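Local coordinates for cytosine deaminase (Klebsiella pneumoniae, PDB 4R85) that deaminates 5-methylcytosine, as a metal-dependent hydrolase of the amidohydrolase fold that carries an iron(II) ion, at the interface of chains A and B. Numbering follows the deposited sequence. Chains: chain A/B, Cytosine deaminase.

Contact 1: the interface of chains A and B. Residues chain A 336, 341, 381, 384; chain B 315-317.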
loop_
_atom_site.group_PDB
_atom_site.type_symbol
_atom_site.label_atom_id
_atom_site.label_comp_id
_atom_site.label_asym_id
_atom_site.label_seq_id
_atom_site.Cartn_x
_atom_site.Cartn_y
_atom_site.Cartn_z
ATOM N N LEU A 336 -3.045 -9.310 -8.988
ATOM C CA LEU A 336 -4.128 -8.381 -9.292
ATOM C C LEU A 336 -4.991 -8.871 -10.451
ATOM O O LEU A 336 -5.673 -8.086 -11.103
ATOM C CB LEU A 336 -3.580 -6.976 -9.571
ATOM C CG LEU A 336 -3.051 -6.291 -8.307
ATOM C CD1 LEU A 336 -2.671 -4.850 -8.610
ATOM C CD2 LEU A 336 -4.091 -6.346 -7.191
ATOM N N LEU A 341 -8.643 -11.149 -7.382
ATOM C CA LEU A 341 -9.391 -10.109 -6.670
ATOM C C LEU A 341 -10.752 -10.570 -6.136
ATOM O O LEU A 341 -11.205 -10.098 -5.093
ATOM C CB LEU A 341 -9.538 -8.857 -7.547
ATOM C CG LEU A 341 -8.230 -8.060 -7.690
ATOM C CD1 LEU A 341 -8.349 -6.958 -8.736
ATOM C CD2 LEU A 341 -7.805 -7.471 -6.356
ATOM N N TYR A 381 -13.385 -7.708 -3.985
ATOM C CA TYR A 381 -12.780 -6.698 -4.850
ATOM C C TYR A 381 -12.992 -5.284 -4.321
ATOM O O TYR A 381 -12.049 -4.498 -4.219
ATOM C CB TYR A 381 -13.366 -6.809 -6.257
ATOM C CG TYR A 381 -12.981 -5.673 -7.173
ATOM C CD1 TYR A 381 -11.729 -5.634 -7.770
ATOM C CD2 TYR A 381 -13.871 -4.640 -7.446
ATOM C CE1 TYR A 381 -11.373 -4.604 -8.615
ATOM C CE2 TYR A 381 -13.525 -3.602 -8.290
ATOM C CZ TYR A 381 -12.272 -3.593 -8.874
ATOM O OH TYR A 381 -11.918 -2.568 -9.720
ATOM N N VAL A 384 -10.999 -4.484 -0.945
ATOM C CA VAL A 384 -9.593 -4.090 -1.070
ATOM C C VAL A 384 -9.422 -2.782 -1.854
ATOM O O VAL A 384 -8.551 -1.959 -1.536
ATOM C CB VAL A 384 -8.682 -5.233 -1.630
ATOM C CG1 VAL A 384 -8.883 -5.446 -3.119
ATOM C CG2 VAL A 384 -7.196 -4.922 -1.334
ATOM N N TYR B 315 -4.663 -1.453 -14.928
ATOM C CA TYR B 315 -4.655 -1.529 -13.468
ATOM C C TYR B 315 -6.074 -1.597 -12.923
ATOM O O TYR B 315 -6.865 -0.676 -13.126
ATOM C CB TYR B 315 -3.938 -0.289 -12.927
ATOM C CG TYR B 315 -3.781 -0.240 -11.428
ATOM C CD1 TYR B 315 -4.614 0.559 -10.652
ATOM C CD2 TYR B 315 -2.778 -0.966 -10.790
ATOM C CE1 TYR B 315 -4.461 0.632 -9.274
ATOM C CE2 TYR B 315 -2.620 -0.902 -9.405
ATOM C CZ TYR B 315 -3.465 -0.102 -8.660
ATOM O OH TYR B 315 -3.321 -0.030 -7.287
ATOM N N PRO B 316 -6.408 -2.693 -12.226
ATOM C CA PRO B 316 -7.813 -2.968 -11.903
ATOM C C PRO B 316 -8.328 -2.233 -10.666
ATOM O O PRO B 316 -9.540 -2.201 -10.426
ATOM C CB PRO B 316 -7.819 -4.483 -11.662
ATOM C CG PRO B 316 -6.438 -4.764 -11.098
ATOM C CD PRO B 316 -5.516 -3.809 -11.848
ATOM N N LEU B 317 -7.427 -1.660 -9.889
ATOM C CA LEU B 317 -7.818 -1.014 -8.638
ATOM C C LEU B 317 -7.846 0.498 -8.786
ATOM O O LEU B 317 -7.950 1.009 -9.904
ATOM C CB LEU B 317 -6.870 -1.441 -7.511
ATOM C CG LEU B 317 -7.015 -2.930 -7.160
ATOM C CD1 LEU B 317 -6.020 -3.339 -6.063
ATOM C CD2 LEU B 317 -8.441 -3.225 -6.728
#
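A:Tyr381 of helix 380-386 donates its phenol OH to the backbone carbonyl O of B:Pro316, 2.5 Å away, across the interface of two amidohydrolase-family chains. The phenol oxygen approaches B:Pro316 O almost head-on, with a C=O...donor angle of 169°, and that carbonyl oxygen sits level with the ring, off its rim. Around this short bond the contact is mostly apolar. The pyrrolidine of B:Pro316 lies against A:Leu336 and A:Leu341 with its CG edge: CG is 3.7 Å from A:Leu341 CD1, the two side chains meeting at about a right angle. The same carbon rests near a carbonyl oxygen, 3.4 Å from A:Leu336 O. B:Leu317 divides its two methyls. CD1 meets A:Leu336 CD2 at 3.7 Å, whereas CD2 rests 3.7 Å from A:Tyr381 CE1, the leucine and tyrosine side chains running past one another in opposite senses.

Farther out, the other methyl of A:Leu336, CD1, reaches CE2 of the B:Tyr315 ring at 4.0 Å. Within chain A, A:Leu341 CD1 is also level with the A:Tyr381 ring, so one methyl touches both B:Pro316 and the tyrosine ring that bonds to the carbonyl of that proline. A:Tyr381 has CG trans to the backbone N (chi1 171°), which sends the ring away from its helix towards chain B. A:Val384, one turn later, borders B:Leu317 more loosely, with CG1 4.3 Å from CD2.

Contact 2: the interface of chains A and B. Residues chain A 276, 315-317; chain B 336, 341, 381.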
loop_
_atom_site.group_PDB
_atom_site.type_symbol
_atom_site.label_atom_id
_atom_site.label_comp_id
_atom_site.label_asym_id
_atom_site.label_seq_id
_atom_site.Cartn_x
_atom_site.Cartn_y
_atom_site.Cartn_z
ATOM N N HIS A 276 10.257 -3.523 2.706
ATOM C CA HIS A 276 11.081 -2.560 3.443
ATOM C C HIS A 276 12.454 -3.141 3.835
ATOM O O HIS A 276 13.480 -2.510 3.617
ATOM C CB HIS A 276 10.304 -2.084 4.684
ATOM C CG HIS A 276 11.125 -1.329 5.684
ATOM N ND1 HIS A 276 11.700 -0.103 5.415
ATOM C CD2 HIS A 276 11.430 -1.612 6.975
ATOM C CE1 HIS A 276 12.349 0.321 6.486
ATOM N NE2 HIS A 276 12.199 -0.575 7.448
ATOM N N TYR A 315 10.447 -1.541 11.616
ATOM C CA TYR A 315 9.460 -0.956 10.716
ATOM C C TYR A 315 8.750 0.226 11.376
ATOM O O TYR A 315 8.094 0.063 12.398
ATOM C CB TYR A 315 8.459 -2.049 10.325
ATOM C CG TYR A 315 7.381 -1.623 9.354
ATOM C CD1 TYR A 315 6.093 -1.339 9.798
ATOM C CD2 TYR A 315 7.644 -1.529 7.992
ATOM C CE1 TYR A 315 5.089 -0.974 8.911
ATOM C CE2 TYR A 315 6.641 -1.162 7.091
ATOM C CZ TYR A 315 5.371 -0.887 7.559
ATOM O OH TYR A 315 4.373 -0.518 6.674
ATOM N N PRO A 316 8.895 1.430 10.803
ATOM C CA PRO A 316 8.452 2.628 11.539
ATOM C C PRO A 316 6.967 2.947 11.406
ATOM O O PRO A 316 6.476 3.829 12.117
ATOM C CB PRO A 316 9.305 3.754 10.927
ATOM C CG PRO A 316 9.586 3.285 9.517
ATOM C CD PRO A 316 9.648 1.763 9.579
ATOM N N LEU A 317 6.264 2.249 10.521
ATOM C CA LEU A 317 4.844 2.528 10.305
ATOM C C LEU A 317 3.948 1.465 10.949
ATOM O O LEU A 317 4.368 0.789 11.897
ATOM C CB LEU A 317 4.552 2.699 8.811
ATOM C CG LEU A 317 5.246 3.919 8.183
ATOM C CD1 LEU A 317 5.016 3.947 6.672
ATOM C CD2 LEU A 317 4.747 5.212 8.813
ATOM N N LEU B 336 11.767 4.893 4.070
ATOM C CA LEU B 336 11.069 4.873 5.356
ATOM C C LEU B 336 12.003 5.294 6.479
ATOM O O LEU B 336 11.774 4.987 7.652
ATOM C CB LEU B 336 10.468 3.490 5.632
ATOM C CG LEU B 336 9.266 3.156 4.742
ATOM C CD1 LEU B 336 8.690 1.785 5.085
ATOM C CD2 LEU B 336 8.193 4.235 4.886
ATOM N N LEU B 341 10.339 10.344 6.468
ATOM C CA LEU B 341 8.962 10.352 6.939
ATOM C C LEU B 341 8.531 11.727 7.428
ATOM O O LEU B 341 7.366 12.091 7.296
ATOM C CB LEU B 341 8.767 9.296 8.031
ATOM C CG LEU B 341 8.621 7.875 7.463
ATOM C CD1 LEU B 341 8.569 6.841 8.576
ATOM C CD2 LEU B 341 7.375 7.767 6.589
ATOM N N TYR B 381 4.471 12.346 9.112
ATOM C CA TYR B 381 4.591 10.960 9.562
ATOM C C TYR B 381 3.235 10.338 9.922
ATOM O O TYR B 381 2.900 9.242 9.471
ATOM C CB TYR B 381 5.534 10.882 10.759
ATOM C CG TYR B 381 5.535 9.539 11.446
ATOM C CD1 TYR B 381 6.146 8.441 10.859
ATOM C CD2 TYR B 381 4.927 9.367 12.681
ATOM C CE1 TYR B 381 6.160 7.214 11.481
ATOM C CE2 TYR B 381 4.932 8.138 13.317
ATOM C CZ TYR B 381 5.548 7.061 12.707
ATOM O OH TYR B 381 5.560 5.828 13.326
#
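B:Leu336 and A:Leu317 meet at the apolar centre of this patch between two amidohydrolase-fold subunits, with B:Leu336 CD2 3.7 Å from A:Leu317 CD1 and the side chains set roughly perpendicular. B:Leu336 lies in a loop and places its branches against different partners. Its CG is opposite the carbonyl carbon, and a chi2 of -179° then spreads the methyls, CD2 to A:Leu317 and CD1 to the imidazole of A:His276, 3.6 Å from ND1. The CB of B:Leu336 adds to this contact, 3.8 Å from A:His276 CE1, so stem and methyl both approach from one side of the imidazole plane, offset from the ring centre towards ND1 and CE1. A:His276 belongs to helix 271-277, and its chi1 of 168° swings the imidazole away from the backbone N towards chain B. The ring of A:Tyr315 adds a more distant contact to the same CD1 methyl through CE2.

On the other flank, the pyrrolidine of A:Pro316 fits beside B:Leu341, whose CD1 approaches CG at 3.8 Å and also touches CB. The same CG of A:Pro316 faces the backbone O of B:Leu336. A:Leu317 CD2 lies 3.6 Å from B:Tyr381 CE1, carrying the apolar layer to the phenol ring.

The polar rim is formed by B:Tyr381, whose OH donates a short hydrogen bond of 2.5 Å to the carbonyl O of A:Pro316. The approach is almost linear with the carbonyl, at 173°, and the oxygen is level with the phenol ring, beyond its rim. B:Leu341 CD1 also lies level with the ring and probably helps to set its position.

Contact 1 and contact 2, C-alpha centres about 25 Å apart, are twins in a two-fold symmetric interface between copies of one protein. Each pairs loop residues 315-317 of one chain with residues 336, 341 and 381 of the other. Residue 384 (helix 380-386) in contact 1 and 276 (helix 271-277) in contact 2 mark how each patch is delimited, since the two-fold gives each its counterpart. In sequence the loop comes soon after the iron ligand Asp308 and directly after the pocket residue Trp314, so pairing might help to steady the active-site surroundings. The reciprocal contacts suit a dimer, although the structure alone does not establish one in solution.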